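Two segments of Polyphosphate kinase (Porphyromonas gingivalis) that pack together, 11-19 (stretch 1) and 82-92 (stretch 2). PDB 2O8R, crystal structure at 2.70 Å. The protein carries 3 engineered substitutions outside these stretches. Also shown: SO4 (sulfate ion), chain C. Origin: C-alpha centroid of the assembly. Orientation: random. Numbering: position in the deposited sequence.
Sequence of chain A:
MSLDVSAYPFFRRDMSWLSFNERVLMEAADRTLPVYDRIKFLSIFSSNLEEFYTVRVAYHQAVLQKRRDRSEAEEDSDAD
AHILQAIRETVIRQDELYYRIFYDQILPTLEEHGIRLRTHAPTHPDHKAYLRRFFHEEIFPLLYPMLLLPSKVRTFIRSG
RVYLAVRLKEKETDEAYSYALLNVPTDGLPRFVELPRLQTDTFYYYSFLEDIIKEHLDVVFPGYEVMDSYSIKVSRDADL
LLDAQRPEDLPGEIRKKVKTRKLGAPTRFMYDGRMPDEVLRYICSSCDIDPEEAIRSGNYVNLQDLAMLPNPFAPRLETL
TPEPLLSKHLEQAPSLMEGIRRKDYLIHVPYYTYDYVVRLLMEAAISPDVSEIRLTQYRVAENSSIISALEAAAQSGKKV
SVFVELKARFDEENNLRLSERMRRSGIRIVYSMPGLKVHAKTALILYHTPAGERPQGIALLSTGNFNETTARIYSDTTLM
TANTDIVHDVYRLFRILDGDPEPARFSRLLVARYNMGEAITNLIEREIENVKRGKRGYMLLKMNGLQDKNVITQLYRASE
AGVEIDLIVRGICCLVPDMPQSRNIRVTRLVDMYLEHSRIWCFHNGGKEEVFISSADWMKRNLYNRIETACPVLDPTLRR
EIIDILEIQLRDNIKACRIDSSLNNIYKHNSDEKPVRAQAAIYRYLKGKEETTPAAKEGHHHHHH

Stretch 1 11-19: FRRDMSWLS
Stretch 2 (82-92) HILQAIRETVI

This is a small, mainly apolar contact between two nearly parallel helices, made by side chains from about one face of each, with no hydrogen bond crossing between them. Helix 13-19 and helix 83-92 run in the same direction, their N-to-C axes 9° apart and 10.5 Å at closest approach, and both continue later in the chain. The register is set by two CA-CA pairs: Met15 CA to Ile87 CA at 7.2 Å and Leu18 CA to Thr90 CA at 7.7 Å, a step of three residues on each side, as expected for helices aligned this closely.

Backbone torsions are helical from Arg13 and from Ile83 onward, and i to i-4 hydrogen bonds confirm it: Ser16 N to Arg12 O is 3.0 Å, Leu18 N to Asp14 O 2.8 Å, Ile87 N to Ile83 O 3.0 Å and Val91 N to Ile87 O 2.8 Å. Arg12, at phi/psi -69/143, is the N-cap residue. Just after it, the free amide of Arg13 donates to a sulfate ion, probably from the crystallisation liquor, with Arg13 N to SO4 O2 at 2.9 Å; a weak bond reaches O1, 3.5 Å from the same Arg13 N.

Met15, a selenomethionine, leaves its helix sideways, but chi1 of -67° (m) followed by chi2 of -34° and chi3 of 106°, both between wells, brings its end nearer stretch 2. There Met15 SE lies 4.0 Å from Ala86 CB, and Met15 CE lies 3.7 Å from Ile87 CG1. Met15 CE is also 4.1 Å from Ile83 O, a backbone carbonyl. The long selenoether side chain spans the gap, whereas the short Ala86, pointing toward stretch 1, fills little of it.

Leu18 has the largest covered area, 73 Å². It points toward stretch 2 in the m,t rotamer (-75°, 166°), and its methyls reach three residues: Leu18 CD1 is 3.9 Å from Ile87 CA and 3.9 Å from Thr90 CG2, Leu18 CD2 is 4.4 Å from Thr90 CG2 and 4.2 Å from Val91 CG2. Ile87 (m,t) thus meets both Met15 and Leu18. Thr90, chi1 -80° (m), offers its methyl to the contact.

At the N-terminal end, exposed Arg12 (m,t,t) contributes aliphatic carbon: Arg12 CD is 4.4 Å from Ile83 CG1. Ile83 (m,t) starts sideways and its end comes nearer. The buried surface totals 351 Å² over both sides, and the carbon and selenium contact distances given above indicate van der Waals packing.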

# COMPACT_ATOMS: atom_id res chain seq x y z
N PHE A 11 36.54 -8.91 -16.59
CA PHE A 11 35.95 -9.59 -15.43
C PHE A 11 34.66 -10.21 -15.87
O PHE A 11 33.99 -9.67 -16.76
CB PHE A 11 35.60 -8.60 -14.33
CG PHE A 11 36.78 -8.02 -13.64
CD1 PHE A 11 37.78 -8.84 -13.14
CD2 PHE A 11 36.87 -6.64 -13.45
CE1 PHE A 11 38.87 -8.29 -12.48
CE2 PHE A 11 37.94 -6.08 -12.79
CZ PHE A 11 38.96 -6.90 -12.30
N ARG A 12 34.30 -11.35 -15.28
CA ARG A 12 32.95 -11.88 -15.42
C ARG A 12 31.99 -10.94 -14.69
O ARG A 12 32.34 -10.39 -13.64
CB ARG A 12 32.89 -13.29 -14.85
CG ARG A 12 33.93 -14.19 -15.44
CD ARG A 12 33.82 -15.64 -15.00
NE ARG A 12 35.02 -16.37 -15.40
CZ ARG A 12 35.18 -17.00 -16.56
NH1 ARG A 12 34.21 -17.00 -17.47
NH2 ARG A 12 36.33 -17.62 -16.82
N ARG A 13 30.80 -10.74 -15.23
CA ARG A 13 29.91 -9.72 -14.67
C ARG A 13 29.42 -10.05 -13.25
O ARG A 13 29.40 -9.17 -12.39
CB ARG A 13 28.76 -9.38 -15.64
CG ARG A 13 27.92 -10.55 -16.10
CD ARG A 13 26.70 -10.06 -16.86
NE ARG A 13 25.73 -9.45 -15.95
CZ ARG A 13 24.62 -8.83 -16.34
NH1 ARG A 13 24.32 -8.73 -17.63
NH2 ARG A 13 23.80 -8.31 -15.44
N ASP A 14 29.08 -11.31 -13.01
CA ASP A 14 28.60 -11.78 -11.71
C ASP A 14 29.65 -11.71 -10.61
O ASP A 14 29.35 -11.35 -9.48
CB ASP A 14 28.05 -13.20 -11.83
CG ASP A 14 26.88 -13.28 -12.79
OD1 ASP A 14 25.92 -12.51 -12.60
OD2 ASP A 14 26.92 -14.08 -13.75
N MSE A 15 30.89 -12.06 -10.95
CA MSE A 15 31.99 -11.89 -10.02
C MSE A 15 32.13 -10.42 -9.68
O MSE A 15 32.25 -10.04 -8.51
CB MSE A 15 33.29 -12.41 -10.63
CG MSE A 15 33.36 -13.91 -10.85
SE MSE A 15 32.42 -14.97 -9.49
CE MSE A 15 30.86 -15.49 -10.54
N SER A 16 32.09 -9.60 -10.71
CA SER A 16 32.07 -8.16 -10.56
C SER A 16 30.88 -7.74 -9.71
O SER A 16 31.01 -6.87 -8.85
CB SER A 16 32.02 -7.49 -11.92
OG SER A 16 31.67 -6.13 -11.80
N TRP A 17 29.72 -8.36 -9.91
CA TRP A 17 28.57 -8.00 -9.08
C TRP A 17 28.83 -8.34 -7.63
O TRP A 17 28.60 -7.51 -6.76
CB TRP A 17 27.28 -8.67 -9.53
CG TRP A 17 26.10 -8.16 -8.76
CD1 TRP A 17 25.32 -7.09 -9.09
CD2 TRP A 17 25.58 -8.69 -7.54
NE1 TRP A 17 24.34 -6.92 -8.15
CE2 TRP A 17 24.47 -7.88 -7.18
CE3 TRP A 17 25.94 -9.75 -6.70
CZ2 TRP A 17 23.72 -8.11 -6.03
CZ3 TRP A 17 25.19 -9.99 -5.57
CH2 TRP A 17 24.09 -9.16 -5.23
N LEU A 18 29.29 -9.56 -7.39
CA LEU A 18 29.56 -10.03 -6.03
C LEU A 18 30.55 -9.13 -5.31
O LEU A 18 30.48 -8.94 -4.10
CB LEU A 18 30.00 -11.49 -6.04
CG LEU A 18 28.84 -12.47 -6.30
CD1 LEU A 18 29.33 -13.87 -6.65
CD2 LEU A 18 27.87 -12.51 -5.12
N SER A 19 31.46 -8.54 -6.08
CA SER A 19 32.41 -7.57 -5.57
C SER A 19 31.69 -6.34 -5.02
O SER A 19 32.07 -5.79 -3.98
CB SER A 19 33.36 -7.16 -6.70
OG SER A 19 34.38 -6.31 -6.22
N HIS A 82 30.89 -23.97 -13.67
CA HIS A 82 31.91 -23.28 -12.88
C HIS A 82 31.45 -21.94 -12.31
O HIS A 82 31.63 -21.68 -11.12
CB HIS A 82 33.20 -23.12 -13.67
CG HIS A 82 34.01 -24.38 -13.74
ND1 HIS A 82 33.81 -25.34 -14.71
CD2 HIS A 82 34.98 -24.85 -12.93
CE1 HIS A 82 34.65 -26.34 -14.51
NE2 HIS A 82 35.37 -26.07 -13.43
N ILE A 83 30.89 -21.10 -13.17
CA ILE A 83 30.23 -19.87 -12.74
C ILE A 83 29.40 -20.09 -11.46
O ILE A 83 29.65 -19.42 -10.46
CB ILE A 83 29.43 -19.22 -13.91
CG1 ILE A 83 30.38 -18.36 -14.76
CG2 ILE A 83 28.30 -18.36 -13.41
CD1 ILE A 83 30.00 -18.23 -16.26
N LEU A 84 28.49 -21.08 -11.48
CA LEU A 84 27.65 -21.40 -10.29
C LEU A 84 28.45 -21.83 -9.06
O LEU A 84 28.08 -21.48 -7.93
CB LEU A 84 26.60 -22.47 -10.61
CG LEU A 84 25.28 -22.02 -11.26
CD1 LEU A 84 24.37 -23.21 -11.50
CD2 LEU A 84 24.57 -20.98 -10.41
N GLN A 85 29.52 -22.57 -9.27
CA GLN A 85 30.38 -23.02 -8.19
C GLN A 85 31.15 -21.84 -7.61
O GLN A 85 31.38 -21.78 -6.40
CB GLN A 85 31.34 -24.08 -8.70
CG GLN A 85 32.25 -24.68 -7.64
CD GLN A 85 33.63 -25.01 -8.19
OE1 GLN A 85 33.88 -24.88 -9.39
NE2 GLN A 85 34.53 -25.43 -7.31
N ALA A 86 31.54 -20.90 -8.47
CA ALA A 86 32.26 -19.71 -8.05
C ALA A 86 31.38 -18.80 -7.21
O ALA A 86 31.82 -18.29 -6.17
CB ALA A 86 32.82 -18.97 -9.25
N ILE A 87 30.15 -18.58 -7.67
CA ILE A 87 29.18 -17.80 -6.91
C ILE A 87 29.02 -18.37 -5.51
O ILE A 87 29.22 -17.67 -4.51
CB ILE A 87 27.79 -17.77 -7.61
CG1 ILE A 87 27.86 -17.02 -8.93
CG2 ILE A 87 26.72 -17.13 -6.70
CD1 ILE A 87 26.69 -17.28 -9.82
N ARG A 88 28.70 -19.65 -5.44
CA ARG A 88 28.44 -20.34 -4.19
C ARG A 88 29.61 -20.22 -3.23
O ARG A 88 29.43 -19.96 -2.04
CB ARG A 88 28.14 -21.81 -4.47
CG ARG A 88 28.07 -22.66 -3.24
CD ARG A 88 27.86 -24.13 -3.56
NE ARG A 88 27.71 -24.88 -2.33
CZ ARG A 88 26.55 -25.19 -1.78
NH1 ARG A 88 25.41 -24.84 -2.37
NH2 ARG A 88 26.52 -25.86 -0.64
N GLU A 89 30.82 -20.40 -3.76
CA GLU A 89 32.02 -20.32 -2.94
C GLU A 89 32.14 -18.94 -2.35
O GLU A 89 32.41 -18.80 -1.16
CB GLU A 89 33.25 -20.68 -3.76
CG GLU A 89 33.46 -22.18 -3.91
CD GLU A 89 34.78 -22.55 -4.57
OE1 GLU A 89 35.62 -21.65 -4.78
OE2 GLU A 89 34.96 -23.75 -4.88
N THR A 90 31.91 -17.93 -3.18
CA THR A 90 32.01 -16.55 -2.76
C THR A 90 30.94 -16.22 -1.74
O THR A 90 31.24 -15.61 -0.71
CB THR A 90 31.96 -15.58 -3.96
OG1 THR A 90 33.26 -15.54 -4.55
CG2 THR A 90 31.58 -14.16 -3.53
N VAL A 91 29.70 -16.65 -2.00
CA VAL A 91 28.58 -16.34 -1.11
C VAL A 91 28.81 -16.95 0.27
O VAL A 91 28.63 -16.28 1.28
CB VAL A 91 27.22 -16.77 -1.68
CG1 VAL A 91 26.12 -16.52 -0.67
CG2 VAL A 91 26.92 -15.99 -2.95
N ILE A 92 29.26 -18.20 0.31
CA ILE A 92 29.54 -18.87 1.57
C ILE A 92 30.56 -18.10 2.40
O ILE A 92 30.43 -17.99 3.62
CB ILE A 92 29.98 -20.35 1.35
CG1 ILE A 92 28.77 -21.20 0.95
CG2 ILE A 92 30.62 -20.92 2.60
CD1 ILE A 92 29.12 -22.58 0.43
S SO4 C . 29.96 -12.82 -18.28
O1 SO4 C . 30.21 -11.41 -18.60
O2 SO4 C . 30.14 -13.06 -16.84
O3 SO4 C . 28.58 -13.17 -18.64
O4 SO4 C . 30.90 -13.64 -19.03